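Local coordinates for YARHG domain-containing protein (Legionella pneumophila subsp. pneumophila, PDB 4G2A) that is of unknown function but may bind a nutrient, joining a strand-rich domain to a helical YARHG domain, at residues A[152-157]-A[190-195]; A[232-237]-A[241-246]; A[247-252]-A[308-313]. One frame throughout, in Å; residues are numbered along the deposited sequence. Where two conformers were deposited one is given.

Contact 1 (A[152-157]-A[190-195]); sequences MGYHWV and EIDQKA
Tyr154 and Asp192 meet at their polar ends, OH and OD2, the phenol reaching from just before strand 155-160 to an irregular loop that follows strand 185-187. CB of Tyr154 leaves the backbone pointing neither at that loop nor away from it; CG then stands beside the backbone N and anti to the carbonyl carbon (chi1 -54°), which brings the end of the ring nearer. CB of Met152, a selenomethionine, sits 3.7 Å above the ring plane and over the ring centre, so one face is covered from within the same turn. The ring also meets Phe234 steeply, and it touches both Cys188 and Cys232, the two halves of a disulfide. Further out, CE1 passes 3.4 Å from OD2 of Asp192, which lies at the ring edge and in its plane. Finally OH donates to OD2 of Asp192 at 2.8 Å, and OD2 accepts with its anti lone pair, the one pointing away from the other carboxylate oxygen. The ring and carboxylate planes are turned 58° apart. The other oxygen, OD1, is taken by a salt bridge to Lys243 of helix 236-250. With each oxygen occupied by a donor in a buried setting, one neutral and one cationic, the arrangement would be expected to favour a charged Asp192 carboxylate and to fix its rotation.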
loop_
_atom_site.group_PDB
_atom_site.type_symbol
_atom_site.label_atom_id
_atom_site.label_comp_id
_atom_site.label_asym_id
_atom_site.label_seq_id
_atom_site.Cartn_x
_atom_site.Cartn_y
_atom_site.Cartn_z
HETATM N N MSE A 152 0.797 10.079 10.526
HETATM C CA MSE A 152 0.940 9.144 11.648
HETATM C C MSE A 152 2.122 8.214 11.386
HETATM O O MSE A 152 2.525 7.446 12.264
HETATM C CB MSE A 152 -0.355 8.329 11.845
HETATM C CG MSE A 152 -1.618 9.186 11.962
HETATM SE SE MSE A 152 -1.782 10.108 13.668
HETATM C CE MSE A 152 -0.851 11.712 13.304
ATOM N N GLY A 153 2.652 8.291 10.165
ATOM C CA GLY A 153 3.762 7.471 9.706
ATOM C C GLY A 153 3.351 6.193 9.035
ATOM O O GLY A 153 4.193 5.328 8.795
ATOM N N TYR A 154 2.071 6.059 8.724
ATOM C CA TYR A 154 1.577 4.842 8.083
ATOM C C TYR A 154 1.800 4.839 6.583
ATOM O O TYR A 154 1.871 5.894 5.970
ATOM C CB TYR A 154 0.074 4.679 8.327
ATOM C CG TYR A 154 -0.397 4.720 9.760
ATOM C CD1 TYR A 154 0.443 4.337 10.806
ATOM C CD2 TYR A 154 -1.718 5.042 10.067
ATOM C CE1 TYR A 154 -0.014 4.299 12.122
ATOM C CE2 TYR A 154 -2.180 5.019 11.379
ATOM C CZ TYR A 154 -1.326 4.638 12.405
ATOM O OH TYR A 154 -1.780 4.617 13.708
ATOM N N HIS A 155 1.891 3.643 6.003
ATOM C CA HIS A 155 1.928 3.357 4.565
ATOM C C HIS A 155 0.677 2.532 4.309
ATOM O O HIS A 155 0.371 1.618 5.082
ATOM C CB HIS A 155 3.208 2.622 4.151
ATOM C CG HIS A 155 4.303 3.505 3.623
ATOM N ND1 HIS A 155 5.250 4.076 4.472
ATOM C CD2 HIS A 155 4.629 3.809 2.343
ATOM C CE1 HIS A 155 6.085 4.743 3.685
ATOM N NE2 HIS A 155 5.748 4.624 2.399
ATOM N N TRP A 156 -0.118 2.935 3.336
ATOM C CA TRP A 156 -1.369 2.253 3.019
ATOM C C TRP A 156 -1.305 1.594 1.652
ATOM O O TRP A 156 -0.915 2.219 0.668
ATOM C CB TRP A 156 -2.543 3.234 3.053
ATOM C CG TRP A 156 -2.926 3.689 4.427
ATOM C CD1 TRP A 156 -2.550 4.844 5.043
ATOM C CD2 TRP A 156 -3.833 3.030 5.326
ATOM N NE1 TRP A 156 -3.128 4.928 6.283
ATOM C CE2 TRP A 156 -3.920 3.826 6.488
ATOM C CE3 TRP A 156 -4.565 1.824 5.269
ATOM C CZ2 TRP A 156 -4.724 3.470 7.586
ATOM C CZ3 TRP A 156 -5.365 1.475 6.353
ATOM C CH2 TRP A 156 -5.422 2.283 7.505
ATOM N N VAL A 157 -1.687 0.329 1.593
ATOM C CA VAL A 157 -1.772 -0.420 0.340
ATOM C C VAL A 157 -3.224 -0.868 0.301
ATOM O O VAL A 157 -3.745 -1.363 1.299
ATOM C CB VAL A 157 -0.696 -1.536 0.140
ATOM C CG1 VAL A 157 -0.382 -2.263 1.436
ATOM C CG2 VAL A 157 -1.073 -2.517 -0.963
ATOM N N GLU A 190 0.288 -4.177 14.717
ATOM C CA GLU A 190 1.303 -4.895 15.518
ATOM C C GLU A 190 2.133 -3.889 16.393
ATOM O O GLU A 190 2.836 -4.311 17.312
ATOM C CB GLU A 190 2.253 -5.720 14.624
ATOM C CG GLU A 190 1.626 -6.931 13.944
ATOM C CD GLU A 190 2.560 -7.728 13.048
ATOM O OE1 GLU A 190 3.140 -7.139 12.109
ATOM O OE2 GLU A 190 2.692 -8.953 13.269
ATOM N N ILE A 191 2.032 -2.568 16.104
ATOM C CA ILE A 191 2.747 -1.504 16.815
ATOM C C ILE A 191 1.729 -0.593 17.548
ATOM O O ILE A 191 1.872 -0.391 18.753
ATOM C CB ILE A 191 3.695 -0.748 15.836
ATOM C CG1 ILE A 191 4.918 -1.677 15.518
ATOM C CG2 ILE A 191 4.138 0.628 16.414
ATOM C CD1 ILE A 191 5.817 -1.285 14.472
ATOM N N ASP A 192 0.713 -0.066 16.827
ATOM C CA ASP A 192 -0.404 0.729 17.365
ATOM C C ASP A 192 -1.582 -0.249 17.513
ATOM O O ASP A 192 -2.523 -0.250 16.710
ATOM C CB ASP A 192 -0.717 1.933 16.441
ATOM C CG ASP A 192 0.434 2.911 16.255
ATOM O OD1 ASP A 192 1.465 2.757 16.947
ATOM O OD2 ASP A 192 0.292 3.849 15.434
ATOM N N GLN A 193 -1.473 -1.105 18.557
ATOM C CA GLN A 193 -2.385 -2.199 18.921
ATOM C C GLN A 193 -3.778 -1.717 19.393
ATOM O O GLN A 193 -4.684 -2.540 19.596
ATOM C CB GLN A 193 -1.733 -3.083 20.013
ATOM C CG GLN A 193 -1.546 -2.421 21.390
ATOM C CD GLN A 193 -0.303 -1.571 21.483
ATOM O OE1 GLN A 193 -0.321 -0.362 21.217
ATOM N NE2 GLN A 193 0.804 -2.187 21.870
ATOM N N LYS A 194 -3.949 -0.397 19.559
ATOM C CA LYS A 194 -5.160 0.268 20.049
ATOM C C LYS A 194 -6.399 0.160 19.107
ATOM O O LYS A 194 -7.447 -0.342 19.545
ATOM C CB LYS A 194 -4.881 1.771 20.332
ATOM C CG LYS A 194 -3.499 2.111 20.925
ATOM C CD LYS A 194 -2.500 2.553 19.848
ATOM C CE LYS A 194 -1.163 2.968 20.411
ATOM N NZ LYS A 194 -1.209 4.341 20.987
ATOM N N ALA A 195 -6.286 0.663 17.848
ATOM C CA ALA A 195 -7.376 0.799 16.874
ATOM C C ALA A 195 -7.596 -0.386 15.909
ATOM O O ALA A 195 -6.648 -0.981 15.386
ATOM C CB ALA A 195 -7.162 2.059 16.062
#

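Contact 2 (A[232-237]-A[241-246]); sequences CLFTGI and RYKVIY. With SO4 (sulfate ion), chain M.
A chi1 of -50° sets CG2 of Ile237 anti to its backbone N, on the flank where Arg241, one helical turn later, runs out with its chain extended from CG to NE. The two side chains lie alongside each other, pointing the same way, and CG2 of Ile237 comes down on one face of the guanidinium, offset toward its rim and only 3.2 Å from NE of Arg241, a tight fit. Lys243 takes another course: its chain bends at chi2 (-61°) and again at chi3, laying the aliphatic part at about a right angle to Phe234, with CD 3.8 Å from CZ of that ring; its ammonium is held by the salt bridge to Asp192. Here strand 229-235 passes directly into helix 236-250, and the contact spans this junction between the strand-rich part and the helices of the YARHG region. An early turn of the helix is closed by Arg241 N bonded to Ile237 O at 2.9 Å. The next is wider, a pi-type turn in which Tyr246 N reaches Arg241 O at 2.8 Å, and CE2 of Tyr246 lies over the centre of the Tyr242 ring. Beyond Ile237 the guanidinium of Arg241 grips a sulfate ion, probably from the crystallisation liquor, by two bonds. NH1 of Arg241 reaches sulfate O2 at 3.1 Å. NH2 of Arg241 reaches O4 at 2.7 Å, and this oxygen sits at the guanidinium edge, near its plane. NE of Arg241 binds OE1 of Gln276, while NH2 has Tyr277 OH as a further partner.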
loop_
_atom_site.group_PDB
_atom_site.type_symbol
_atom_site.label_atom_id
_atom_site.label_comp_id
_atom_site.label_asym_id
_atom_site.label_seq_id
_atom_site.Cartn_x
_atom_site.Cartn_y
_atom_site.Cartn_z
ATOM N N CYS A 232 -2.387 -1.570 6.302
ATOM C CA CYS A 232 -1.632 -0.489 6.905
ATOM C C CYS A 232 -0.274 -1.034 7.417
ATOM O O CYS A 232 -0.241 -1.961 8.242
ATOM C CB CYS A 232 -2.453 0.134 8.026
ATOM S SG CYS A 232 -1.748 1.654 8.678
ATOM N N LEU A 233 0.833 -0.475 6.903
ATOM C CA LEU A 233 2.193 -0.940 7.219
ATOM C C LEU A 233 3.117 0.122 7.748
ATOM O O LEU A 233 3.000 1.297 7.387
ATOM C CB LEU A 233 2.873 -1.517 5.958
ATOM C CG LEU A 233 2.251 -2.729 5.274
ATOM C CD1 LEU A 233 2.985 -3.035 3.975
ATOM C CD2 LEU A 233 2.245 -3.935 6.186
ATOM N N PHE A 234 4.100 -0.316 8.545
ATOM C CA PHE A 234 5.183 0.538 9.000
ATOM C C PHE A 234 6.423 0.122 8.247
ATOM O O PHE A 234 6.719 -1.061 8.181
ATOM C CB PHE A 234 5.421 0.456 10.534
ATOM C CG PHE A 234 4.702 1.480 11.376
ATOM C CD1 PHE A 234 4.939 2.841 11.201
ATOM C CD2 PHE A 234 3.830 1.086 12.382
ATOM C CE1 PHE A 234 4.267 3.786 11.974
ATOM C CE2 PHE A 234 3.159 2.029 13.159
ATOM C CZ PHE A 234 3.383 3.374 12.950
ATOM N N THR A 235 7.132 1.080 7.676
ATOM C CA THR A 235 8.420 0.863 7.027
ATOM C C THR A 235 9.459 1.302 8.051
ATOM O O THR A 235 9.088 1.932 9.047
ATOM C CB THR A 235 8.499 1.629 5.710
ATOM O OG1 THR A 235 8.217 2.993 5.987
ATOM C CG2 THR A 235 7.560 1.090 4.646
ATOM N N GLY A 236 10.725 0.963 7.827
ATOM C CA GLY A 236 11.815 1.263 8.754
ATOM C C GLY A 236 11.963 2.711 9.188
ATOM O O GLY A 236 11.762 3.033 10.365
ATOM N N ILE A 237 12.325 3.593 8.246
ATOM C CA ILE A 237 12.567 5.019 8.504
ATOM C C ILE A 237 11.277 5.686 9.028
ATOM O O ILE A 237 11.363 6.456 9.979
ATOM C CB ILE A 237 13.128 5.745 7.233
ATOM C CG1 ILE A 237 14.344 5.006 6.601
ATOM C CG2 ILE A 237 13.393 7.221 7.482
ATOM C CD1 ILE A 237 15.687 5.638 6.663
ATOM N N ARG A 241 10.915 7.700 12.518
ATOM C CA ARG A 241 10.583 9.121 12.459
ATOM C C ARG A 241 9.305 9.475 13.221
ATOM O O ARG A 241 9.330 10.356 14.067
ATOM C CB ARG A 241 10.481 9.597 11.009
ATOM C CG ARG A 241 11.853 9.646 10.394
ATOM C CD ARG A 241 11.892 10.234 9.020
ATOM N NE ARG A 241 13.282 10.273 8.562
ATOM C CZ ARG A 241 13.671 10.797 7.409
ATOM N NH1 ARG A 241 12.780 11.344 6.588
ATOM N NH2 ARG A 241 14.955 10.798 7.073
ATOM N N TYR A 242 8.217 8.780 12.966
ATOM C CA TYR A 242 6.944 9.133 13.567
ATOM C C TYR A 242 6.697 8.545 14.951
ATOM O O TYR A 242 5.920 9.136 15.699
ATOM C CB TYR A 242 5.817 8.753 12.624
ATOM C CG TYR A 242 5.792 9.621 11.389
ATOM C CD1 TYR A 242 6.561 9.305 10.273
ATOM C CD2 TYR A 242 5.010 10.768 11.339
ATOM C CE1 TYR A 242 6.513 10.082 9.117
ATOM C CE2 TYR A 242 4.946 11.554 10.188
ATOM C CZ TYR A 242 5.701 11.209 9.077
ATOM O OH TYR A 242 5.637 12.002 7.951
ATOM N N LYS A 243 7.327 7.415 15.301
ATOM C CA LYS A 243 7.105 6.788 16.602
ATOM C C LYS A 243 8.247 7.031 17.589
ATOM O O LYS A 243 8.060 6.790 18.784
ATOM C CB LYS A 243 6.860 5.270 16.460
ATOM C CG LYS A 243 5.692 4.878 15.545
ATOM C CD LYS A 243 4.322 5.388 15.987
ATOM C CE LYS A 243 3.873 4.854 17.324
ATOM N NZ LYS A 243 2.481 5.278 17.614
ATOM N N VAL A 244 9.422 7.478 17.118
ATOM C CA VAL A 244 10.549 7.679 18.026
ATOM C C VAL A 244 11.018 9.134 17.994
ATOM O O VAL A 244 11.026 9.751 19.049
ATOM C CB VAL A 244 11.730 6.677 17.815
ATOM C CG1 VAL A 244 12.763 6.808 18.926
ATOM C CG2 VAL A 244 11.240 5.217 17.745
ATOM N N ILE A 245 11.392 9.694 16.823
ATOM C CA ILE A 245 11.963 11.054 16.729
ATOM C C ILE A 245 10.906 12.168 16.910
ATOM O O ILE A 245 11.064 13.003 17.805
ATOM C CB ILE A 245 12.780 11.288 15.411
ATOM C CG1 ILE A 245 13.837 10.176 15.065
ATOM C CG2 ILE A 245 13.366 12.694 15.311
ATOM C CD1 ILE A 245 14.658 9.550 16.148
ATOM N N TYR A 246 9.875 12.216 16.037
ATOM C CA TYR A 246 8.864 13.285 16.038
ATOM C C TYR A 246 8.079 13.390 17.389
ATOM O O TYR A 246 7.868 14.522 17.820
ATOM C CB TYR A 246 7.903 13.169 14.835
ATOM C CG TYR A 246 8.546 13.261 13.456
ATOM C CD1 TYR A 246 9.918 13.481 13.308
ATOM C CD2 TYR A 246 7.786 13.105 12.299
ATOM C CE1 TYR A 246 10.518 13.514 12.045
ATOM C CE2 TYR A 246 8.373 13.154 11.029
ATOM C CZ TYR A 246 9.739 13.365 10.906
ATOM O OH TYR A 246 10.313 13.432 9.654
HETATM S S SO4 M . 15.248 13.504 4.401
HETATM O O1 SO4 M . 15.895 14.804 4.638
HETATM O O2 SO4 M . 13.830 13.582 4.798
HETATM O O3 SO4 M . 15.339 13.149 2.970
HETATM O O4 SO4 M . 15.939 12.483 5.202
#

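Contact 3 (A[247-252]-A[308-313]); sequences PWLNSD and NEEDKK
Leu249 meets Glu310 and Lys313 without touching a flat side-chain group, since the carboxylate of Glu310 swings away from it and Asp311 points away from the leucine's segment. Asn308 N approaches OD2 of Asp311 from above the carboxylate plane, 44° out of it, and bonds it at 2.9 Å; OD2 also takes Tyr277 OH, and OD1 takes Gln276 NE2. This is the start of helix 309-321, with Asn308 at the N-cap, and the bond from its backbone N to the residue three places on is the one that forms half of a capping box. Two helices of the YARHG domain pack here, the last turn of helix 236-250 against the first turns of helix 309-321. The former is kinked at Pro247, whose N makes no bond to the preceding turn, and Leu249 follows just beyond the kink. CG of Leu249 stands beside its backbone N (chi1 -72°), and the two methyls divide between residues one turn apart on the partner helix, with Met317 another touch farther along. The partner side chains offer only their CB atoms, beside the backbone carbonyl of Glu310: Glu310 bends at chi2, Lys313 runs extended, and each polar tip leads away from the leucine, as suits a contact near the surface. CD1 of Leu249 rests 3.4 Å from the carbonyl O of Glu310 and 3.9 Å from its CB. CD2 of Leu249 lies against the aliphatic root of the lysine, 3.6 Å from CB of Lys313.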
loop_
_atom_site.group_PDB
_atom_site.type_symbol
_atom_site.label_atom_id
_atom_site.label_comp_id
_atom_site.label_asym_id
_atom_site.label_seq_id
_atom_site.Cartn_x
_atom_site.Cartn_y
_atom_site.Cartn_z
ATOM N N PRO A 247 7.697 12.303 18.124
ATOM C CA PRO A 247 7.008 12.514 19.414
ATOM C C PRO A 247 7.827 13.376 20.384
ATOM O O PRO A 247 7.228 14.221 21.051
ATOM C CB PRO A 247 6.814 11.099 19.946
ATOM C CG PRO A 247 6.794 10.254 18.732
ATOM C CD PRO A 247 7.793 10.862 17.816
ATOM N N TRP A 248 9.191 13.212 20.413
ATOM C CA TRP A 248 10.105 14.012 21.241
ATOM C C TRP A 248 10.190 15.446 20.755
ATOM O O TRP A 248 10.273 16.369 21.574
ATOM C CB TRP A 248 11.525 13.414 21.281
ATOM C CG TRP A 248 11.635 12.207 22.146
ATOM C CD1 TRP A 248 11.841 10.925 21.737
ATOM C CD2 TRP A 248 11.496 12.158 23.571
ATOM N NE1 TRP A 248 11.790 10.067 22.814
ATOM C CE2 TRP A 248 11.589 10.800 23.956
ATOM C CE3 TRP A 248 11.283 13.132 24.566
ATOM C CZ2 TRP A 248 11.527 10.398 25.295
ATOM C CZ3 TRP A 248 11.208 12.727 25.887
ATOM C CH2 TRP A 248 11.322 11.375 26.240
ATOM N N LEU A 249 10.181 15.646 19.427
ATOM C CA LEU A 249 10.271 16.998 18.887
ATOM C C LEU A 249 8.968 17.765 19.074
ATOM O O LEU A 249 9.026 18.956 19.349
ATOM C CB LEU A 249 10.705 16.999 17.413
ATOM C CG LEU A 249 12.170 16.624 17.158
ATOM C CD1 LEU A 249 12.387 16.268 15.733
ATOM C CD2 LEU A 249 13.090 17.757 17.499
ATOM N N ASN A 250 7.813 17.088 18.995
ATOM C CA ASN A 250 6.488 17.700 19.138
ATOM C C ASN A 250 6.046 17.839 20.604
ATOM O O ASN A 250 5.079 18.554 20.876
ATOM C CB ASN A 250 5.435 16.903 18.361
ATOM C CG ASN A 250 5.691 16.787 16.878
ATOM O OD1 ASN A 250 6.363 17.613 16.256
ATOM N ND2 ASN A 250 5.126 15.765 16.272
ATOM N N SER A 251 6.760 17.170 21.535
ATOM C CA SER A 251 6.501 17.186 22.973
ATOM C C SER A 251 6.539 18.611 23.512
ATOM O O SER A 251 7.386 19.413 23.088
ATOM C CB SER A 251 7.511 16.310 23.707
ATOM O OG SER A 251 7.145 16.129 25.066
ATOM N N ASP A 252 5.601 18.906 24.443
ATOM C CA ASP A 252 5.429 20.219 25.077
ATOM C C ASP A 252 6.519 20.508 26.127
ATOM O O ASP A 252 6.985 21.656 26.225
ATOM C CB ASP A 252 4.027 20.340 25.713
ATOM C CG ASP A 252 3.651 19.251 26.710
ATOM O OD1 ASP A 252 3.913 18.058 26.421
ATOM O OD2 ASP A 252 3.028 19.583 27.742
ATOM N N ASN A 308 19.197 14.404 8.956
ATOM C CA ASN A 308 18.394 15.520 8.489
ATOM C C ASN A 308 18.223 16.545 9.627
ATOM O O ASN A 308 18.786 16.365 10.712
ATOM C CB ASN A 308 17.041 15.025 7.898
ATOM C CG ASN A 308 16.026 14.406 8.841
ATOM O OD1 ASN A 308 16.037 14.607 10.050
ATOM N ND2 ASN A 308 15.028 13.741 8.283
ATOM N N GLU A 309 17.475 17.631 9.357
ATOM C CA GLU A 309 17.243 18.736 10.295
ATOM C C GLU A 309 16.512 18.277 11.563
ATOM O O GLU A 309 16.838 18.764 12.641
ATOM C CB GLU A 309 16.485 19.885 9.600
ATOM C CG GLU A 309 17.368 20.629 8.603
ATOM C CD GLU A 309 16.719 21.704 7.747
ATOM O OE1 GLU A 309 15.901 22.488 8.284
ATOM O OE2 GLU A 309 17.079 21.802 6.550
ATOM N N GLU A 310 15.559 17.325 11.441
ATOM C CA GLU A 310 14.797 16.783 12.574
ATOM C C GLU A 310 15.721 16.033 13.533
ATOM O O GLU A 310 15.634 16.240 14.743
ATOM C CB GLU A 310 13.654 15.860 12.098
ATOM C CG GLU A 310 12.461 16.571 11.478
ATOM C CD GLU A 310 12.716 17.201 10.124
ATOM O OE1 GLU A 310 12.908 16.448 9.142
ATOM O OE2 GLU A 310 12.761 18.451 10.056
ATOM N N ASP A 311 16.611 15.180 12.983
ATOM C CA ASP A 311 17.614 14.395 13.707
ATOM C C ASP A 311 18.507 15.300 14.526
ATOM O O ASP A 311 18.633 15.101 15.724
ATOM C CB ASP A 311 18.472 13.591 12.718
ATOM C CG ASP A 311 17.718 12.649 11.792
ATOM O OD1 ASP A 311 16.583 12.239 12.141
ATOM O OD2 ASP A 311 18.243 12.341 10.711
ATOM N N LYS A 312 19.086 16.319 13.879
ATOM C CA LYS A 312 19.965 17.341 14.456
ATOM C C LYS A 312 19.250 18.130 15.587
ATOM O O LYS A 312 19.856 18.338 16.638
ATOM C CB LYS A 312 20.478 18.282 13.354
ATOM C CG LYS A 312 21.384 17.563 12.369
ATOM C CD LYS A 312 21.556 18.309 11.067
ATOM C CE LYS A 312 22.478 17.544 10.144
ATOM N NZ LYS A 312 22.383 18.012 8.736
ATOM N N LYS A 313 17.956 18.492 15.403
ATOM C CA LYS A 313 17.146 19.169 16.436
ATOM C C LYS A 313 16.976 18.280 17.674
ATOM O O LYS A 313 17.065 18.785 18.797
ATOM C CB LYS A 313 15.765 19.597 15.907
ATOM C CG LYS A 313 15.783 20.852 15.065
ATOM C CD LYS A 313 14.387 21.184 14.548
ATOM C CE LYS A 313 14.380 22.507 13.826
ATOM N NZ LYS A 313 13.004 22.928 13.458
#

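In the fold
The three contacts run in series along the chain, from a buried site in the strand-rich domain to the surface of the helical one. Contact 1 is buried and wholly polar; contact 2 is partly buried and mixes apolar packing, helix bonding and anion binding; contact 3 lies at the surface and is van der Waals packing of one leucine on a helix backbone and CB atoms. Contact 1 holds strand 155-160 and contact 2 its neighbour 229-235, where His155 O and Leu233 N probably bond. Contacts 2 and 3 both use helix 236-250, with centres about 13 Å apart and Tyr246 packed on Glu310. Contacts 1 and 3 do not touch, their nearest atoms being about 8 Å apart.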